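Local coordinates for putative transcriptional regulator protein (Vibrio parahaemolyticus, PDB 3ER6) that is of unknown function but probably belongs to a DNA-binding transcription regulator, of which this chain is the DJ-1/PfpI-type domain, at residues L78-I83 with I118-K123; K131-S136 with K156-G161. The protein carries 1 engineered substitution. All coordinates share one frame; numbering follows the deposited sequence. Where two conformers were deposited one is given.

Interaction 1. Residues L78-I83 with I118-K123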
loop_
_atom_site.group_PDB
_atom_site.type_symbol
_atom_site.label_atom_id
_atom_site.label_comp_id
_atom_site.label_asym_id
_atom_site.label_seq_id
_atom_site.Cartn_x
_atom_site.Cartn_y
_atom_site.Cartn_z
ATOM N N LEU A 78 -11.648 0.545 -13.502
ATOM C CA LEU A 78 -12.125 1.127 -12.248
ATOM C C LEU A 78 -11.599 0.249 -11.123
ATOM O O LEU A 78 -11.839 -0.955 -11.145
ATOM C CB LEU A 78 -13.667 1.239 -12.200
ATOM C CG LEU A 78 -14.291 1.611 -10.823
ATOM C CD1 LEU A 78 -14.057 3.095 -10.416
ATOM C CD2 LEU A 78 -15.814 1.295 -10.702
ATOM N N ILE A 79 -10.897 0.829 -10.141
ATOM C CA ILE A 79 -10.539 0.075 -8.934
ATOM C C ILE A 79 -11.470 0.482 -7.794
ATOM O O ILE A 79 -11.698 1.670 -7.545
ATOM C CB ILE A 79 -9.067 0.330 -8.518
ATOM C CG1 ILE A 79 -8.179 0.089 -9.721
ATOM C CG2 ILE A 79 -8.652 -0.558 -7.276
ATOM C CD1 ILE A 79 -6.749 0.405 -9.470
ATOM N N ILE A 80 -12.040 -0.512 -7.135
ATOM C CA ILE A 80 -12.852 -0.248 -5.987
ATOM C C ILE A 80 -12.069 -0.742 -4.799
ATOM O O ILE A 80 -11.832 -1.971 -4.623
ATOM C CB ILE A 80 -14.193 -0.986 -6.066
ATOM C CG1 ILE A 80 -14.971 -0.566 -7.347
ATOM C CG2 ILE A 80 -14.981 -0.835 -4.773
ATOM C CD1 ILE A 80 -16.180 -1.523 -7.572
ATOM N N GLY A 81 -11.619 0.208 -3.976
ATOM C CA GLY A 81 -10.840 -0.186 -2.770
ATOM C C GLY A 81 -11.659 -0.709 -1.584
ATOM O O GLY A 81 -12.884 -0.880 -1.654
ATOM N N SER A 82 -10.963 -0.914 -0.454
ATOM C CA SER A 82 -11.542 -1.347 0.807
ATOM C C SER A 82 -12.694 -0.483 1.295
ATOM O O SER A 82 -12.694 0.759 1.178
ATOM C CB SER A 82 -10.452 -1.376 1.899
ATOM O OG SER A 82 -10.977 -1.986 3.054
ATOM N N ILE A 83 -13.695 -1.151 1.867
ATOM C CA ILE A 83 -14.742 -0.421 2.551
ATOM C C ILE A 83 -14.629 -0.581 4.048
ATOM O O ILE A 83 -15.537 -0.186 4.789
ATOM C CB ILE A 83 -16.199 -0.771 2.009
ATOM C CG1 ILE A 83 -16.550 -2.278 2.174
ATOM C CG2 ILE A 83 -16.361 -0.344 0.540
ATOM C CD1 ILE A 83 -18.124 -2.569 1.932
ATOM N N ILE A 118 -14.533 -6.081 -2.616
ATOM C CA ILE A 118 -15.230 -7.266 -3.173
ATOM C C ILE A 118 -16.735 -7.323 -2.756
ATOM O O ILE A 118 -17.595 -7.716 -3.568
ATOM C CB ILE A 118 -14.468 -8.614 -2.907
ATOM C CG1 ILE A 118 -13.124 -8.595 -3.636
ATOM C CG2 ILE A 118 -15.355 -9.858 -3.369
ATOM C CD1 ILE A 118 -12.103 -9.538 -3.083
ATOM N N PHE A 119 -17.048 -6.869 -1.546
ATOM C CA PHE A 119 -18.421 -6.845 -1.061
ATOM C C PHE A 119 -19.243 -5.881 -1.947
ATOM O O PHE A 119 -20.451 -6.104 -2.153
ATOM C CB PHE A 119 -18.503 -6.373 0.407
ATOM C CG PHE A 119 -18.120 -7.425 1.417
ATOM C CD1 PHE A 119 -16.802 -7.889 1.512
ATOM C CD2 PHE A 119 -19.089 -7.950 2.293
ATOM C CE1 PHE A 119 -16.459 -8.853 2.456
ATOM C CE2 PHE A 119 -18.739 -8.929 3.219
ATOM C CZ PHE A 119 -17.426 -9.364 3.306
ATOM N N VAL A 120 -18.623 -4.791 -2.414
ATOM C CA VAL A 120 -19.295 -3.839 -3.306
ATOM C C VAL A 120 -19.667 -4.486 -4.658
ATOM O O VAL A 120 -20.830 -4.395 -5.136
ATOM C CB VAL A 120 -18.427 -2.569 -3.564
ATOM C CG1 VAL A 120 -19.177 -1.583 -4.471
ATOM C CG2 VAL A 120 -18.037 -1.888 -2.222
ATOM N N VAL A 121 -18.706 -5.166 -5.279
ATOM C CA VAL A 121 -19.041 -5.827 -6.563
ATOM C C VAL A 121 -20.072 -6.998 -6.323
ATOM O O VAL A 121 -20.939 -7.224 -7.166
ATOM C CB VAL A 121 -17.788 -6.325 -7.351
ATOM C CG1 VAL A 121 -16.880 -5.161 -7.673
ATOM C CG2 VAL A 121 -17.054 -7.358 -6.563
ATOM N N ALA A 122 -19.986 -7.696 -5.185
ATOM C CA ALA A 122 -21.010 -8.730 -4.855
ATOM C C ALA A 122 -22.389 -8.112 -4.813
ATOM O O ALA A 122 -23.286 -8.557 -5.539
ATOM C CB ALA A 122 -20.691 -9.473 -3.531
ATOM N N LYS A 123 -22.547 -7.086 -3.979
ATOM C CA LYS A 123 -23.800 -6.361 -3.862
ATOM C C LYS A 123 -24.325 -5.849 -5.209
ATOM O O LYS A 123 -25.507 -5.931 -5.486
ATOM C CB LYS A 123 -23.655 -5.185 -2.897
ATOM C CG LYS A 123 -24.967 -4.469 -2.655
ATOM C CD LYS A 123 -24.808 -3.517 -1.483
ATOM C CE LYS A 123 -26.103 -2.837 -1.141
ATOM N NZ LYS A 123 -27.258 -3.792 -1.369
#
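This is a buried, wholly apolar contact between the C-terminal end of a central strand, with the loop that follows it, and one face of helix 117-124, near the centre of the domain. Ile80, the last residue of strand 77-80, and Ile83 in the loop both direct their side chains at the helix, and Val120 rises between them. The CG2 methyl of Ile80, anti to its backbone N, lies 4.0 Å from Val120 CB. Its longer branch has CG1 anti to the carbonyl carbon and is extended beyond it (chi2 168°), which carries CD1 to Val121 CG1 at 3.7 Å. Ile80 thus straddles two consecutive helical residues, crossing both obliquely. Ile83 approaches one residue earlier. Its CG2 meets Val120 CG2 methyl to methyl at 3.6 Å, while CG1 takes the crowded position between backbone N and carbonyl carbon (chi1 60°) and sends CD1 to Phe119 CB, 4.1 Å away. The Phe119 ring itself turns off to other partners, so that residue offers Ile83 little more than its CB. Such packing of helix on strand is characteristic of the alpha/beta sandwich fold of the DJ-1/PfpI family, in which helices cover a largely parallel central sheet. The loop is held in place by Thr116, whose OG1 is hydrogen-bonded to Ile83 N and to Ser82 OG. Around the contact, strand 110-114 lies beside strand 77-80 in the sheet and adds Ile111 next to Ile80 and Val121, helix 95-106 brings Phe98 and Ile101 against Val120, and the rings of Phe119 and Phe142, the latter in helix 136-145, meet edge-to-face.

Interaction 2. Residues K131-S136 with K156-G161; sequences KAVMHS and KALIDG
Leu158 lays its two methyls against the backbone of Lys131, CD1 at 3.6 Å and CD2 at 3.7 Å from Lys131 O, so that the carbonyl oxygen meets both branches of the isobutyl group. The side chain reaches across because CG stands anti to the backbone N (chi1 175°). CD1 also touches the base of the Lys131 side chain, at CB, whereas the rest of that lysine extends away from the contact. Two residues after Lys131, Val133 approaches Leu158 from the same segment. The side chains of Val133 and Leu158 cross obliquely, with Val133 CG1, anti to the carbonyl carbon, 3.9 Å from Leu158 CB and about as near to Ala157 O, while CG2, in the crowded position between backbone N and carbonyl carbon, faces Lys156 O at 4.1 Å. The segments run roughly antiparallel, 151° between the directions of 131-133 and 156-158, yet with CA atoms of Ala132 and Leu158 6.7 Å apart they meet through side chains and are not paired as neighbouring strands. Each belongs to a different sheet: strand 157-160 is an outermost strand, within this chain, of the six-stranded mixed sheet in this DJ-1/PfpI-type domain, antiparallel to strand 163-166, and strand 131-132 pairs with 150-151 in a small parallel sheet. Leu165 of strand 163-166 touches Ala132, Val133 and Leu158 alike. Where the segments diverge, a water bridges them, accepting from Lys131 N at 2.9 Å and donating to Asp160 OD2 at 2.6 Å. The same carboxylate oxygen accepts from Gln129 N, so two bonds fix it beside the start of strand 131-132. At the other end, Lys156 NZ is hydrogen-bonded to Ser201 O of the second subunit, and Thr198 of that subunit packs on His135.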
loop_
_atom_site.group_PDB
_atom_site.type_symbol
_atom_site.label_atom_id
_atom_site.label_comp_id
_atom_site.label_asym_id
_atom_site.label_seq_id
_atom_site.Cartn_x
_atom_site.Cartn_y
_atom_site.Cartn_z
ATOM N N LYS A 131 -19.194 -16.533 -8.335
ATOM C CA LYS A 131 -18.122 -17.049 -7.472
ATOM C C LYS A 131 -17.158 -15.937 -7.045
ATOM O O LYS A 131 -16.881 -15.030 -7.817
ATOM C CB LYS A 131 -17.330 -18.166 -8.175
ATOM C CG LYS A 131 -18.234 -19.292 -8.659
ATOM C CD LYS A 131 -17.478 -20.318 -9.482
ATOM C CE LYS A 131 -18.271 -21.644 -9.491
ATOM N NZ LYS A 131 -17.380 -22.836 -9.658
ATOM N N ALA A 132 -16.626 -16.008 -5.834
ATOM C CA ALA A 132 -15.772 -14.904 -5.381
ATOM C C ALA A 132 -14.675 -15.444 -4.513
ATOM O O ALA A 132 -14.606 -16.643 -4.247
ATOM C CB ALA A 132 -16.593 -13.879 -4.565
ATOM N N VAL A 133 -13.868 -14.522 -4.018
ATOM C CA VAL A 133 -12.811 -14.847 -3.047
ATOM C C VAL A 133 -12.900 -13.864 -1.863
ATOM O O VAL A 133 -13.298 -12.724 -2.035
ATOM C CB VAL A 133 -11.410 -14.749 -3.740
ATOM C CG1 VAL A 133 -11.285 -15.815 -4.844
ATOM C CG2 VAL A 133 -11.159 -13.309 -4.323
ATOM N N MET A 134 -12.537 -14.284 -0.654
ATOM C CA MET A 134 -12.405 -13.292 0.409
ATOM C C MET A 134 -11.362 -13.816 1.360
ATOM O O MET A 134 -11.190 -15.056 1.436
ATOM C CB MET A 134 -13.747 -13.039 1.114
ATOM C CG MET A 134 -13.723 -12.012 2.275
ATOM S SD MET A 134 -12.922 -10.358 1.980
ATOM C CE MET A 134 -13.748 -9.893 0.519
ATOM N N HIS A 135 -10.654 -12.931 2.068
ATOM C CA HIS A 135 -9.664 -13.399 3.021
ATOM C C HIS A 135 -10.382 -13.902 4.293
ATOM O O HIS A 135 -11.600 -13.662 4.498
ATOM C CB HIS A 135 -8.614 -12.305 3.335
ATOM C CG HIS A 135 -9.204 -10.970 3.652
ATOM N ND1 HIS A 135 -9.996 -10.752 4.752
ATOM C CD2 HIS A 135 -9.156 -9.785 2.978
ATOM C CE1 HIS A 135 -10.392 -9.488 4.760
ATOM N NE2 HIS A 135 -9.900 -8.884 3.693
ATOM N N SER A 136 -9.651 -14.600 5.154
ATOM C CA SER A 136 -10.248 -15.237 6.318
ATOM C C SER A 136 -10.894 -14.270 7.293
ATOM O O SER A 136 -11.852 -14.618 7.980
ATOM C CB SER A 136 -9.199 -16.079 7.069
ATOM O OG SER A 136 -8.759 -17.150 6.248
ATOM N N LYS A 156 -6.663 -16.562 -4.036
ATOM C CA LYS A 156 -6.550 -15.229 -3.396
ATOM C C LYS A 156 -7.040 -14.216 -4.402
ATOM O O LYS A 156 -7.125 -13.008 -4.118
ATOM C CB LYS A 156 -5.076 -14.889 -3.079
ATOM C CG LYS A 156 -4.404 -15.671 -1.904
ATOM C CD LYS A 156 -2.844 -15.603 -2.062
ATOM C CE LYS A 156 -1.984 -15.580 -0.751
ATOM N NZ LYS A 156 -2.226 -16.592 0.327
ATOM N N ALA A 157 -7.264 -14.692 -5.623
ATOM C CA ALA A 157 -7.729 -13.826 -6.683
ATOM C C ALA A 157 -8.636 -14.614 -7.634
ATOM O O ALA A 157 -8.550 -15.857 -7.722
ATOM C CB ALA A 157 -6.554 -13.207 -7.435
ATOM N N LEU A 158 -9.461 -13.902 -8.377
ATOM C CA LEU A 158 -10.393 -14.564 -9.346
ATOM C C LEU A 158 -10.777 -13.586 -10.422
ATOM O O LEU A 158 -11.018 -12.397 -10.112
ATOM C CB LEU A 158 -11.668 -14.981 -8.603
ATOM C CG LEU A 158 -12.889 -15.590 -9.309
ATOM C CD1 LEU A 158 -13.616 -16.494 -8.307
ATOM C CD2 LEU A 158 -13.867 -14.555 -9.853
ATOM N N ILE A 159 -10.856 -14.053 -11.664
ATOM C CA ILE A 159 -11.286 -13.216 -12.762
ATOM C C ILE A 159 -12.550 -13.810 -13.432
ATOM O O ILE A 159 -12.604 -14.993 -13.738
ATOM C CB ILE A 159 -10.181 -13.040 -13.761
ATOM C CG1 ILE A 159 -8.915 -12.506 -13.041
ATOM C CG2 ILE A 159 -10.668 -12.158 -14.949
ATOM C CD1 ILE A 159 -7.679 -12.414 -13.963
ATOM N N ASP A 160 -13.567 -12.984 -13.617
ATOM C CA ASP A 160 -14.851 -13.439 -14.147
ATOM C C ASP A 160 -15.241 -12.373 -15.160
ATOM O O ASP A 160 -15.753 -11.272 -14.824
ATOM C CB ASP A 160 -15.868 -13.522 -13.011
ATOM C CG ASP A 160 -17.262 -14.000 -13.464
ATOM O OD1 ASP A 160 -17.480 -14.253 -14.658
ATOM O OD2 ASP A 160 -18.131 -14.128 -12.587
ATOM N N GLY A 161 -14.957 -12.666 -16.417
ATOM C CA GLY A 161 -15.296 -11.710 -17.459
ATOM C C GLY A 161 -14.377 -10.514 -17.272
ATOM O O GLY A 161 -13.148 -10.664 -17.267
HETATM O O HOH W 1 -17.554 -15.433 -10.416
#

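Helix 117-124 and strand 131-132 follow each other in the chain, so interaction 1 closes shortly before interaction 2 opens; their centres lie 12 Å apart. They meet directly through Met134, whose CE rests 3.5 Å from Phe119 CE1 and 3.7 Å from Ile118 CB, and through Ile118 CD1, which lies 3.6 Å from Val133 O. The helix therefore packs on strand 77-80 with one face and on segment 131-136 with another. Polar links converge as well: Asp115, just before the helix, bonds Ser82 OG through OD2 and His135 NE2 through OD1, joining a residue of each contact. Interaction 1 is buried within the domain, whereas interaction 2 extends to the subunit interface.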